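Local coordinates for protein glycosyl hydrolase (Bacteroides ovatus, PDB 3QC2) that is of undefined specific function but is a glycosyl hydrolase, of a clan of enzymes built on a five-bladed beta-propeller, at residues Phe19-Asn24 and Pro309-Glu314; Lys168-Lys173 and Pro224-Asp229; Thr186-Gly191 and Met329-Asn334. All coordinates share one frame; numbering follows the deposited sequence.

Contact 1 of 3, residues Phe19-Asn24 and Pro309-Glu314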
ATOM      1  N   PHE A  19      15.569  -6.748  -0.512  1.00 23.78           N
ATOM      2  CA  PHE A  19      15.481  -5.303  -0.662  1.00 23.84           C
ATOM      3  C   PHE A  19      16.435  -4.693   0.345  1.00 24.54           C
ATOM      4  O   PHE A  19      16.195  -4.730   1.550  1.00 24.08           O
ATOM      5  CB  PHE A  19      14.063  -4.825  -0.413  1.00 23.15           C
ATOM      6  CG  PHE A  19      13.090  -5.247  -1.476  1.00 22.65           C
ATOM      7  CD1 PHE A  19      12.585  -6.531  -1.499  1.00 22.10           C
ATOM      8  CD2 PHE A  19      12.677  -4.354  -2.448  1.00 22.29           C
ATOM      9  CE1 PHE A  19      11.675  -6.923  -2.484  1.00 21.84           C
ATOM     10  CE2 PHE A  19      11.771  -4.737  -3.427  1.00 21.94           C
ATOM     11  CZ  PHE A  19      11.271  -6.025  -3.440  1.00 21.79           C
ATOM     12  N   GLU A  20      17.524  -4.138  -0.154  1.00 25.58           N
ATOM     13  CA  GLU A  20      18.544  -3.586   0.695  1.00 26.56           C
ATOM     14  C   GLU A  20      18.341  -2.084   0.903  1.00 26.32           C
ATOM     15  O   GLU A  20      18.107  -1.346  -0.041  1.00 25.97           O
ATOM     16  CB  GLU A  20      19.925  -3.881   0.087  1.00 27.71           C
ATOM     17  CG  GLU A  20      21.081  -3.551   1.002  1.00 30.15           C
ATOM     18  CD  GLU A  20      22.431  -4.044   0.461  1.00 33.87           C
ATOM     19  OE1 GLU A  20      22.543  -4.302  -0.783  1.00 34.72           O
ATOM     20  OE2 GLU A  20      23.384  -4.167   1.289  1.00 36.03           O
ATOM     21  N   ARG A  21      18.429  -1.659   2.157  1.00 26.59           N
ATOM     22  CA  ARG A  21      18.276  -0.259   2.529  1.00 26.98           C
ATOM     23  C   ARG A  21      19.600   0.480   2.213  1.00 28.12           C
ATOM     24  O   ARG A  21      20.631   0.151   2.784  1.00 28.67           O
ATOM     25  CB  ARG A  21      17.955  -0.140   4.032  1.00 26.89           C
ATOM     26  CG  ARG A  21      16.694  -0.914   4.482  1.00 25.91           C
ATOM     27  CD  ARG A  21      16.636  -1.015   5.978  1.00 26.29           C
ATOM     28  NE  ARG A  21      15.490  -1.811   6.465  1.00 25.74           N
ATOM     29  CZ  ARG A  21      15.454  -3.150   6.528  1.00 25.49           C
ATOM     30  NH1 ARG A  21      16.486  -3.882   6.106  1.00 26.33           N
ATOM     31  NH2 ARG A  21      14.370  -3.764   6.998  1.00 24.55           N
ATOM     32  N   PRO A  22      19.570   1.475   1.290  1.00 28.67           N
ATOM     33  CA  PRO A  22      20.825   2.184   0.977  1.00 29.79           C
ATOM     34  C   PRO A  22      21.335   2.996   2.172  1.00 30.68           C
ATOM     35  O   PRO A  22      20.527   3.558   2.923  1.00 30.25           O
ATOM     36  CB  PRO A  22      20.438   3.114  -0.182  1.00 29.71           C
ATOM     37  CG  PRO A  22      19.022   2.710  -0.585  1.00 28.85           C
ATOM     38  CD  PRO A  22      18.414   2.062   0.588  1.00 28.22           C
ATOM     39  N   LYS A  23      22.661   3.041   2.351  1.00 31.89           N
ATOM     40  CA  LYS A  23      23.281   3.787   3.461  1.00 32.87           C
ATOM     41  C   LYS A  23      22.964   5.299   3.448  1.00 33.03           C
ATOM     42  O   LYS A  23      22.975   5.930   2.405  1.00 33.02           O
ATOM     43  CB  LYS A  23      24.825   3.584   3.479  1.00 34.13           C
ATOM     44  CG  LYS A  23      25.353   2.373   4.352  1.00 35.28           C
ATOM     45  CD  LYS A  23      24.767   1.021   3.966  1.00 35.48           C
ATOM     46  CE  LYS A  23      25.412  -0.132   4.789  1.00 36.08           C
ATOM     47  N   ASN A  24      22.668   5.837   4.640  1.00 33.26           N
ATOM     48  CA  ASN A  24      22.418   7.287   4.868  1.00 33.66           C
ATOM     49  C   ASN A  24      21.299   7.967   4.045  1.00 32.62           C
ATOM     50  O   ASN A  24      21.307   9.178   3.861  1.00 33.37           O
ATOM     51  CB  ASN A  24      23.738   8.053   4.700  1.00 35.03           C
ATOM     52  CG  ASN A  24      24.814   7.589   5.692  1.00 37.04           C
ATOM     53  OD1 ASN A  24      24.502   7.115   6.806  1.00 37.68           O
ATOM     54  ND2 ASN A  24      26.081   7.738   5.302  1.00 38.66           N
ATOM     55  N   PRO A 309      11.230  -4.708  10.523  1.00 25.19           N
ATOM     56  CA  PRO A 309      11.966  -3.619  11.176  1.00 26.58           C
ATOM     57  C   PRO A 309      13.349  -4.042  11.607  1.00 28.18           C
ATOM     58  O   PRO A 309      13.492  -5.013  12.346  1.00 28.79           O
ATOM     59  CB  PRO A 309      11.094  -3.289  12.395  1.00 26.63           C
ATOM     60  CG  PRO A 309       9.737  -3.667  11.983  1.00 25.67           C
ATOM     61  CD  PRO A 309       9.893  -4.881  11.111  1.00 24.93           C
HETATM   62  N   MSE A 310      14.366  -3.322  11.126  1.00 29.70           N
HETATM   63  CA  MSE A 310      15.780  -3.615  11.460  1.00 31.28           C
HETATM   64  C   MSE A 310      16.529  -2.399  11.984  1.00 32.81           C
HETATM   65  O   MSE A 310      17.333  -2.515  12.894  1.00 33.84           O
HETATM   66  CB  MSE A 310      16.523  -4.122  10.221  1.00 31.27           C
HETATM   67  CG  MSE A 310      16.013  -5.437   9.643  1.00 30.82           C
HETATM   68 SE   MSE A 310      16.279  -6.949  10.812  0.75 31.30          SE
HETATM   69  CE  MSE A 310      18.233  -6.835  11.020  1.00 30.59           C
ATOM     70  N   ASP A 311      16.279  -1.237  11.382  1.00 33.73           N
ATOM     71  CA  ASP A 311      16.976  -0.013  11.740  1.00 35.07           C
ATOM     72  C   ASP A 311      16.145   0.901  12.636  1.00 35.69           C
ATOM     73  O   ASP A 311      14.916   0.761  12.731  1.00 34.91           O
ATOM     74  CB  ASP A 311      17.407   0.718  10.466  1.00 35.21           C
ATOM     75  CG  ASP A 311      18.404  -0.112   9.611  1.00 36.23           C
ATOM     76  OD1 ASP A 311      18.930  -1.145  10.117  1.00 37.22           O
ATOM     77  OD2 ASP A 311      18.662   0.279   8.441  1.00 36.97           O
ATOM     78  N   SER A 312      16.835   1.845  13.289  1.00 37.10           N
ATOM     79  CA  SER A 312      16.200   2.760  14.239  1.00 38.04           C
ATOM     80  C   SER A 312      15.139   3.658  13.614  1.00 37.89           C
ATOM     81  O   SER A 312      14.152   3.975  14.274  1.00 37.95           O
ATOM     82  CB  SER A 312      17.262   3.609  14.974  1.00 39.32           C
ATOM     83  OG  SER A 312      18.078   4.337  14.063  1.00 39.81           O
ATOM     84  N   PHE A 313      15.320   4.056  12.339  1.00 37.79           N
ATOM     85  CA  PHE A 313      14.316   4.932  11.663  1.00 37.71           C
ATOM     86  C   PHE A 313      12.973   4.223  11.468  1.00 37.14           C
ATOM     87  O   PHE A 313      11.951   4.878  11.280  1.00 37.18           O
ATOM     88  CB  PHE A 313      14.833   5.500  10.314  1.00 37.59           C
ATOM     89  CG  PHE A 313      14.939   4.478   9.207  1.00 36.88           C
ATOM     90  CD1 PHE A 313      13.850   4.210   8.377  1.00 36.22           C
ATOM     91  CD2 PHE A 313      16.127   3.797   8.983  1.00 37.30           C
ATOM     92  CE1 PHE A 313      13.952   3.255   7.341  1.00 35.71           C
ATOM     93  CE2 PHE A 313      16.236   2.841   7.950  1.00 36.60           C
ATOM     94  CZ  PHE A 313      15.152   2.574   7.137  1.00 35.62           C
ATOM     95  N   GLU A 314      12.995   2.880  11.506  1.00 36.98           N
ATOM     96  CA  GLU A 314      11.783   2.050  11.410  1.00 36.44           C
ATOM     97  C   GLU A 314      11.213   1.797  12.812  1.00 36.99           C
ATOM     98  O   GLU A 314      10.264   1.027  12.971  1.00 36.51           O
ATOM     99  CB  GLU A 314      12.111   0.720  10.724  1.00 35.96           C
ATOM    100  CG  GLU A 314      12.665   0.888   9.320  1.00 35.15           C
ATOM    101  CD  GLU A 314      13.339  -0.352   8.768  1.00 34.38           C
ATOM    102  OE1 GLU A 314      13.890  -1.150   9.545  1.00 34.27           O
ATOM    103  OE2 GLU A 314      13.352  -0.506   7.539  1.00 33.75           O
TER
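Arg21 reaches across to Glu314 and forms a single, nearly straight salt bridge, with NE 2.7 Å from OE2 and an N-H...O angle of 171°. With CG anti to the carbonyl carbon (chi1 -57°) and the chain extended from there to NE, the guanidinium is carried out to the acid. The oxygen lies in the guanidinium plane, at its edge, and receives the N-H on the syn side of the carboxylate. The two flat groups are turned 73° apart, and Arg21 NH2 stays 3.5 Å from the same OE2, so the pair is one-pronged rather than bidentate. The other carboxylate oxygen turns back into its own segment: Glu314 OE1 accepts Met310 N at 2.7 Å, nearly along the C-O axis, and Asp311 N at 3.0 Å from above the carboxylate plane. These two bonds, with the one to arginine, fix the rotation of the acid. The loop closes through Glu314 N and Asp311 O, 3.1 Å apart. Selenomethionine Met310 lays CB over one face of the guanidinium, before its bent chain leads off. Asp311 OD2 approaches Arg21 CD at 3.4 Å, well out of the guanidinium plane; it probably adds charge but takes no N-H. Further bonds complete the polar groups: Asp361 OD2 forms a salt bridge with Arg21 NH2, and Tyr340 OH hydrogen-bonds to Glu314 OE2. The contact thus joins two surface loops of the propeller beside strand 335-342, which supplies Tyr340, while Glu20 bonds through its backbone to Val351 of strand 346-352 and the Glu314 side chain rests on Val324 of strand 324-332.

Contact 2 of 3, residues Lys168-Lys173 and Pro224-Asp229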
ATOM      1  N   LYS A 168     -21.498   0.334  -6.690  1.00 32.67           N
ATOM      2  CA  LYS A 168     -22.600  -0.126  -7.578  1.00 33.98           C
ATOM      3  C   LYS A 168     -22.793  -1.653  -7.651  1.00 34.18           C
ATOM      4  O   LYS A 168     -23.914  -2.126  -7.856  1.00 35.32           O
ATOM      5  CB  LYS A 168     -22.383   0.424  -8.991  1.00 34.37           C
ATOM      6  CG  LYS A 168     -22.382   1.967  -9.078  1.00 35.03           C
ATOM      7  N   ALA A 169     -21.705  -2.406  -7.493  1.00 33.41           N
ATOM      8  CA  ALA A 169     -21.737  -3.879  -7.583  1.00 33.53           C
ATOM      9  C   ALA A 169     -22.926  -4.525  -6.839  1.00 34.46           C
ATOM     10  O   ALA A 169     -23.205  -4.197  -5.681  1.00 34.34           O
ATOM     11  CB  ALA A 169     -20.412  -4.461  -7.068  1.00 32.15           C
ATOM     12  N   PHE A 170     -23.615  -5.435  -7.526  1.00 35.64           N
ATOM     13  CA  PHE A 170     -24.772  -6.175  -6.955  1.00 36.66           C
ATOM     14  C   PHE A 170     -25.835  -5.258  -6.316  1.00 37.87           C
ATOM     15  O   PHE A 170     -26.259  -5.490  -5.179  1.00 38.08           O
ATOM     16  CB  PHE A 170     -24.298  -7.208  -5.915  1.00 35.92           C
ATOM     17  CG  PHE A 170     -23.266  -8.185  -6.435  1.00 34.77           C
ATOM     18  CD1 PHE A 170     -23.597  -9.113  -7.431  1.00 35.24           C
ATOM     19  CD2 PHE A 170     -21.976  -8.211  -5.900  1.00 32.78           C
ATOM     20  CE1 PHE A 170     -22.640 -10.028  -7.908  1.00 34.33           C
ATOM     21  CE2 PHE A 170     -21.018  -9.127  -6.370  1.00 32.15           C
ATOM     22  CZ  PHE A 170     -21.352 -10.032  -7.371  1.00 32.82           C
ATOM     23  N   ASP A 171     -26.239  -4.215  -7.046  1.00 39.03           N
ATOM     24  CA  ASP A 171     -27.295  -3.263  -6.593  1.00 40.38           C
ATOM     25  C   ASP A 171     -26.982  -2.535  -5.274  1.00 39.88           C
ATOM     26  O   ASP A 171     -27.878  -2.257  -4.479  1.00 40.56           O
ATOM     27  CB  ASP A 171     -28.637  -3.988  -6.490  1.00 41.89           C
ATOM     28  CG  ASP A 171     -29.080  -4.574  -7.811  1.00 43.72           C
ATOM     29  OD1 ASP A 171     -29.285  -3.785  -8.773  1.00 45.42           O
ATOM     30  OD2 ASP A 171     -29.243  -5.824  -7.885  1.00 45.10           O
ATOM     31  N   GLY A 172     -25.705  -2.227  -5.059  1.00 38.88           N
ATOM     32  CA  GLY A 172     -25.267  -1.498  -3.865  1.00 38.35           C
ATOM     33  C   GLY A 172     -25.182  -2.333  -2.612  1.00 37.93           C
ATOM     34  O   GLY A 172     -25.162  -1.791  -1.505  1.00 37.71           O
ATOM     35  N   LYS A 173     -25.112  -3.656  -2.781  1.00 37.77           N
ATOM     36  CA  LYS A 173     -25.026  -4.589  -1.641  1.00 37.56           C
ATOM     37  C   LYS A 173     -23.822  -4.311  -0.720  1.00 36.43           C
ATOM     38  O   LYS A 173     -23.940  -4.413   0.495  1.00 36.59           O
ATOM     39  CB  LYS A 173     -24.965  -6.039  -2.147  1.00 37.57           C
ATOM     40  CG  LYS A 173     -24.910  -7.100  -1.042  1.00 37.62           C
ATOM     41  N   PRO A 224     -16.676  -7.438  -6.296  1.00 26.01           N
ATOM     42  CA  PRO A 224     -15.933  -8.440  -5.516  1.00 25.40           C
ATOM     43  C   PRO A 224     -16.225  -9.858  -5.970  1.00 25.75           C
ATOM     44  O   PRO A 224     -17.331 -10.144  -6.433  1.00 26.77           O
ATOM     45  CB  PRO A 224     -16.454  -8.240  -4.070  1.00 25.35           C
ATOM     46  CG  PRO A 224     -17.217  -6.991  -4.080  1.00 26.00           C
ATOM     47  CD  PRO A 224     -17.684  -6.746  -5.477  1.00 26.29           C
ATOM     48  N   ILE A 225     -15.229 -10.735  -5.861  1.00 25.33           N
ATOM     49  CA  ILE A 225     -15.395 -12.140  -6.215  1.00 25.41           C
ATOM     50  C   ILE A 225     -16.125 -12.763  -5.063  1.00 25.38           C
ATOM     51  O   ILE A 225     -15.711 -12.636  -3.908  1.00 24.81           O
ATOM     52  CB  ILE A 225     -14.049 -12.816  -6.495  1.00 25.04           C
ATOM     53  CG1 ILE A 225     -13.446 -12.203  -7.770  1.00 25.48           C
ATOM     54  CG2 ILE A 225     -14.221 -14.331  -6.668  1.00 24.99           C
ATOM     55  CD1 ILE A 225     -12.133 -12.787  -8.179  1.00 26.03           C
ATOM     56  N   VAL A 226     -17.230 -13.418  -5.364  1.00 25.98           N
ATOM     57  CA  VAL A 226     -18.078 -13.965  -4.327  1.00 26.25           C
ATOM     58  C   VAL A 226     -18.333 -15.457  -4.470  1.00 26.56           C
ATOM     59  O   VAL A 226     -18.148 -16.036  -5.529  1.00 27.04           O
ATOM     60  CB  VAL A 226     -19.450 -13.198  -4.283  1.00 26.92           C
ATOM     61  CG1 VAL A 226     -19.220 -11.727  -3.980  1.00 26.09           C
ATOM     62  CG2 VAL A 226     -20.207 -13.355  -5.601  1.00 27.52           C
ATOM     63  N   ASN A 227     -18.752 -16.058  -3.364  1.00 26.49           N
ATOM     64  CA  ASN A 227     -19.081 -17.469  -3.297  1.00 26.74           C
ATOM     65  C   ASN A 227     -20.475 -17.730  -3.867  1.00 27.75           C
ATOM     66  O   ASN A 227     -21.183 -16.792  -4.264  1.00 27.94           O
ATOM     67  CB  ASN A 227     -19.027 -17.940  -1.834  1.00 26.48           C
ATOM     68  CG  ASN A 227     -17.610 -17.956  -1.268  1.00 25.45           C
ATOM     69  OD1 ASN A 227     -16.706 -18.531  -1.859  1.00 25.59           O
ATOM     70  ND2 ASN A 227     -17.430 -17.350  -0.102  1.00 24.35           N
ATOM     71  N   ILE A 228     -20.869 -19.004  -3.894  1.00 28.21           N
ATOM     72  CA  ILE A 228     -22.196 -19.412  -4.384  1.00 29.38           C
ATOM     73  C   ILE A 228     -23.311 -18.661  -3.636  1.00 30.00           C
ATOM     74  O   ILE A 228     -24.292 -18.238  -4.247  1.00 30.83           O
ATOM     75  CB  ILE A 228     -22.432 -20.955  -4.212  1.00 29.96           C
ATOM     76  CG1 ILE A 228     -21.380 -21.771  -4.988  1.00 29.65           C
ATOM     77  CG2 ILE A 228     -23.848 -21.350  -4.694  1.00 31.15           C
ATOM     78  CD1 ILE A 228     -21.395 -23.277  -4.672  1.00 29.48           C
ATOM     79  N   ASP A 229     -23.139 -18.484  -2.312  1.00 29.68           N
ATOM     80  CA  ASP A 229     -24.149 -17.789  -1.463  1.00 30.24           C
ATOM     81  C   ASP A 229     -23.983 -16.247  -1.407  1.00 30.02           C
ATOM     82  O   ASP A 229     -24.664 -15.572  -0.627  1.00 30.33           O
ATOM     83  CB  ASP A 229     -24.168 -18.381  -0.028  1.00 30.03           C
ATOM     84  CG  ASP A 229     -22.846 -18.145   0.754  1.00 28.87           C
ATOM     85  OD1 ASP A 229     -21.932 -17.422   0.268  1.00 27.16           O
ATOM     86  OD2 ASP A 229     -22.736 -18.686   1.859  1.00 28.45           O
TER
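Pro224 O is the polar atom of this interface, and the ring of Phe170 approaches it edge-on, with CE2 at 3.8 Å and CZ at 4.1 Å. The oxygen lies near the ring plane, where it faces the slightly electropositive C-H rim; this is a close approach, not a hydrogen bond. Val226 comes from the opposite direction and divides its branches between two neighbouring ring atoms: CG1 is 4.0 Å from Phe170 CE2, and CG2 is 3.9 Å from Phe170 CZ. CG1 stands anti to the carbonyl carbon (chi1 -61°) and CG2 between that carbon and the backbone N, which puts one methyl by each ring atom. Pro224 also offers its own ring, whose CD touches Ala169 CB at 3.9 Å and lies a little farther from Phe170 CE2. The aromatic group is carried by a short turn in which Phe170, Asp171 and Gly172 all have positive phi, a left-handed helical conformation. Lys173 N bonds to Phe170 O at 3.2 Å, whereas the bonds of Gly172 N to Lys168 O and Ala169 O are weak. Thr223, the preceding residue of strand 222-224, touches the side chains of both Ala169 and Phe170. A left-handed turn from the connection between strands 160-164 and 182-189 thus packs on the end of strand 222-224: an apolar packing of a connecting loop on the edge strand of a sheet, at the periphery of what is probably a beta-propeller.

Contact 3 of 3, residues Thr186-Gly191 and Met329-Asn334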
ATOM      1  N   THR A 186      -0.783  -6.032 -12.148  1.00 23.10           N
ATOM      2  CA  THR A 186       0.058  -5.373 -13.105  1.00 23.72           C
ATOM      3  C   THR A 186       1.071  -6.338 -13.689  1.00 24.66           C
ATOM      4  O   THR A 186       1.252  -7.440 -13.180  1.00 24.29           O
ATOM      5  CB  THR A 186       0.858  -4.222 -12.445  1.00 23.30           C
ATOM      6  OG1 THR A 186       1.757  -4.762 -11.464  1.00 22.27           O
ATOM      7  CG2 THR A 186      -0.078  -3.219 -11.785  1.00 22.80           C
ATOM      8  N   GLU A 187       1.731  -5.898 -14.767  1.00 25.74           N
ATOM      9  CA  GLU A 187       2.785  -6.662 -15.426  1.00 26.51           C
ATOM     10  C   GLU A 187       3.827  -5.700 -16.013  1.00 26.89           C
ATOM     11  O   GLU A 187       3.498  -4.590 -16.428  1.00 26.99           O
ATOM     12  CB  GLU A 187       2.217  -7.542 -16.544  1.00 27.43           C
ATOM     13  CG  GLU A 187       3.304  -8.414 -17.250  1.00 29.20           C
ATOM     14  CD  GLU A 187       2.760  -9.322 -18.353  1.00 31.74           C
ATOM     15  OE1 GLU A 187       1.602  -9.121 -18.805  1.00 32.89           O
ATOM     16  OE2 GLU A 187       3.513 -10.238 -18.775  1.00 33.04           O
ATOM     17  N   VAL A 188       5.079  -6.134 -16.023  1.00 27.28           N
ATOM     18  CA  VAL A 188       6.153  -5.364 -16.609  1.00 27.93           C
ATOM     19  C   VAL A 188       6.204  -5.721 -18.097  1.00 29.30           C
ATOM     20  O   VAL A 188       6.479  -6.857 -18.452  1.00 29.79           O
ATOM     21  CB  VAL A 188       7.511  -5.659 -15.942  1.00 27.64           C
ATOM     22  CG1 VAL A 188       8.608  -4.890 -16.613  1.00 28.06           C
ATOM     23  CG2 VAL A 188       7.456  -5.308 -14.441  1.00 26.85           C
ATOM     24  N   VAL A 189       5.901  -4.738 -18.950  1.00 30.12           N
ATOM     25  CA  VAL A 189       5.907  -4.907 -20.398  1.00 31.56           C
ATOM     26  C   VAL A 189       6.830  -3.827 -21.014  1.00 32.32           C
ATOM     27  O   VAL A 189       6.584  -2.626 -20.850  1.00 32.02           O
ATOM     28  CB  VAL A 189       4.477  -4.787 -20.972  1.00 31.87           C
ATOM     29  CG1 VAL A 189       4.481  -4.966 -22.487  1.00 33.22           C
ATOM     30  CG2 VAL A 189       3.560  -5.817 -20.321  1.00 31.64           C
ATOM     31  N   LYS A 190       7.901  -4.273 -21.694  1.00 33.34           N
ATOM     32  CA  LYS A 190       8.903  -3.354 -22.311  1.00 34.20           C
ATOM     33  C   LYS A 190       9.513  -2.379 -21.259  1.00 33.44           C
ATOM     34  O   LYS A 190       9.592  -1.160 -21.476  1.00 33.52           O
ATOM     35  CB  LYS A 190       8.288  -2.595 -23.505  1.00 35.01           C
ATOM     36  CG  LYS A 190       7.789  -3.525 -24.629  1.00 36.39           C
ATOM     37  CD  LYS A 190       7.179  -2.748 -25.797  1.00 37.69           C
ATOM     38  N   GLY A 191       9.924  -2.948 -20.125  1.00 32.77           N
ATOM     39  CA  GLY A 191      10.530  -2.187 -19.026  1.00 32.18           C
ATOM     40  C   GLY A 191       9.575  -1.301 -18.205  1.00 31.34           C
ATOM     41  O   GLY A 191      10.034  -0.557 -17.331  1.00 30.88           O
HETATM   42  N   MSE A 329       5.910   0.606  -4.957  1.00 22.32           N
HETATM   43  CA  MSE A 329       6.933  -0.196  -5.610  1.00 22.60           C
HETATM   44  C   MSE A 329       7.115   0.245  -7.069  1.00 22.79           C
HETATM   45  O   MSE A 329       6.144   0.341  -7.814  1.00 22.70           O
HETATM   46  CB  MSE A 329       6.507  -1.657  -5.527  1.00 22.70           C
HETATM   47  CG  MSE A 329       7.535  -2.660  -5.894  1.00 23.76           C
HETATM   48 SE   MSE A 329       6.886  -4.467  -5.431  0.75 25.61          SE
HETATM   49  CE  MSE A 329       8.359  -5.461  -6.211  1.00 24.23           C
ATOM     50  N   VAL A 330       8.359   0.511  -7.468  1.00 22.90           N
ATOM     51  CA  VAL A 330       8.636   0.989  -8.817  1.00 23.46           C
ATOM     52  C   VAL A 330       9.851   0.314  -9.447  1.00 24.11           C
ATOM     53  O   VAL A 330      10.902   0.217  -8.830  1.00 24.07           O
ATOM     54  CB  VAL A 330       8.898   2.534  -8.832  1.00 23.62           C
ATOM     55  CG1 VAL A 330       8.970   3.036 -10.258  1.00 24.28           C
ATOM     56  CG2 VAL A 330       7.805   3.304  -8.061  1.00 22.98           C
ATOM     57  N   TYR A 331       9.690  -0.151 -10.685  1.00 24.89           N
ATOM     58  CA  TYR A 331      10.794  -0.724 -11.442  1.00 25.74           C
ATOM     59  C   TYR A 331      11.424   0.461 -12.142  1.00 26.67           C
ATOM     60  O   TYR A 331      10.830   1.045 -13.053  1.00 26.95           O
ATOM     61  CB  TYR A 331      10.293  -1.763 -12.434  1.00 26.05           C
ATOM     62  CG  TYR A 331      11.390  -2.496 -13.169  1.00 26.70           C
ATOM     63  CD1 TYR A 331      12.370  -3.191 -12.472  1.00 26.62           C
ATOM     64  CD2 TYR A 331      11.415  -2.547 -14.567  1.00 27.38           C
ATOM     65  CE1 TYR A 331      13.370  -3.883 -13.138  1.00 27.60           C
ATOM     66  CE2 TYR A 331      12.403  -3.244 -15.238  1.00 27.82           C
ATOM     67  CZ  TYR A 331      13.378  -3.910 -14.519  1.00 28.31           C
ATOM     68  OH  TYR A 331      14.371  -4.600 -15.171  1.00 30.40           O
ATOM     69  N   PHE A 332      12.625   0.825 -11.709  1.00 27.42           N
ATOM     70  CA  PHE A 332      13.291   2.023 -12.200  1.00 28.39           C
ATOM     71  C   PHE A 332      14.759   1.756 -12.411  1.00 29.27           C
ATOM     72  O   PHE A 332      15.444   1.305 -11.505  1.00 28.83           O
ATOM     73  CB  PHE A 332      13.078   3.140 -11.162  1.00 27.98           C
ATOM     74  CG  PHE A 332      13.603   4.493 -11.576  1.00 29.33           C
ATOM     75  CD1 PHE A 332      12.953   5.239 -12.575  1.00 30.31           C
ATOM     76  CD2 PHE A 332      14.706   5.055 -10.932  1.00 29.84           C
ATOM     77  CE1 PHE A 332      13.419   6.492 -12.941  1.00 30.75           C
ATOM     78  CE2 PHE A 332      15.181   6.326 -11.298  1.00 30.55           C
ATOM     79  CZ  PHE A 332      14.538   7.042 -12.296  1.00 31.09           C
ATOM     80  N   LYS A 333      15.240   2.035 -13.625  1.00 30.62           N
ATOM     81  CA  LYS A 333      16.646   1.819 -13.984  1.00 31.83           C
ATOM     82  C   LYS A 333      17.105   0.397 -13.646  1.00 31.76           C
ATOM     83  O   LYS A 333      18.125   0.200 -12.992  1.00 31.91           O
ATOM     84  CB  LYS A 333      17.541   2.876 -13.316  1.00 32.38           C
ATOM     85  CG  LYS A 333      17.319   4.288 -13.878  1.00 33.88           C
ATOM     86  CD  LYS A 333      18.225   5.317 -13.217  1.00 36.19           C
ATOM     87  CE  LYS A 333      18.219   6.652 -14.004  1.00 37.91           C
ATOM     88  NZ  LYS A 333      19.071   7.721 -13.351  1.00 39.14           N
ATOM     89  N   ASN A 334      16.303  -0.581 -14.091  1.00 31.55           N
ATOM     90  CA  ASN A 334      16.575  -2.028 -13.917  1.00 31.59           C
ATOM     91  C   ASN A 334      16.654  -2.560 -12.449  1.00 30.62           C
ATOM     92  O   ASN A 334      17.217  -3.629 -12.204  1.00 30.74           O
ATOM     93  CB  ASN A 334      17.832  -2.419 -14.713  1.00 32.83           C
ATOM     94  CG  ASN A 334      17.713  -2.059 -16.198  1.00 34.23           C
ATOM     95  OD1 ASN A 334      16.613  -2.085 -16.774  1.00 34.95           O
ATOM     96  ND2 ASN A 334      18.834  -1.725 -16.815  1.00 35.11           N
TER
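Tyr331 turns a ring edge to Gly191 O. Its CD2 lies 3.7 Å from Gly191 O and its CE2 4.1 Å from the same oxygen, which sits near the ring plane. Val188 reaches the same ring atom, its CG1 being 4.2 Å from Tyr331 CD2, and the two side chains cross at about a right angle. Both torsions serve this meeting: Val188 holds CG1 anti to its N (chi1 178°), and Tyr331 holds CG likewise (chi1 -175°), each directing its group toward the other segment. The closest CA atoms, those of Gly191 and Tyr331, are 7.7 Å apart, and no hydrogen bond links the segments.

The next shell is the pair of hairpins that present these groups. Lys190 and Gly191, both with left-handed backbone angles, form the type I' turn between strands 182-189 and 192-198, which brings the glycine carbonyl to the ring. Lys333 and Asn334 have similar angles and make the matching type I' turn between strands 324-332 and 335-342, just past Tyr331. Trp336, on the returning strand of that second hairpin, meets the Tyr331 ring with planes about 35° apart and also touches Val188, so the valine packs against a two-ring aromatic group. Farther out, Thr186 ties the first hairpin to strand 247-257 through backbone bonds with Ala254 and Tyr256, while the bond of Val330 to Tyr337 holds the two arms of the second together.

Across the segments the chemistry is therefore dispersion, with probably a weak attraction between a carbonyl oxygen and aromatic C-H groups. The turn ends of two sheets thus meet by van der Waals contact, with no charge and no hydrogen bond to fix an orientation.

How the contacts relate
None of the three contacts is a core contact: 1 and 3 are surface contacts and 2 is only partly buried, about 24 Å from the chain's centre. Contacts 1 and 3 share a neighbourhood, touching through Phe19 and Met329 and both leaning on strand 335-342, while contact 2 lies across the centre from contact 1, about 42 Å between their centres. Contacts 2 and 3 draw on the weakly bonded turn at 169-172 and the strand 182-189 that follows it. Both set an aromatic edge against a carbonyl oxygen and add a valine methyl, but one packs a loop turn on a strand end and the other joins two hairpin turns; contact 1 alone is ionic.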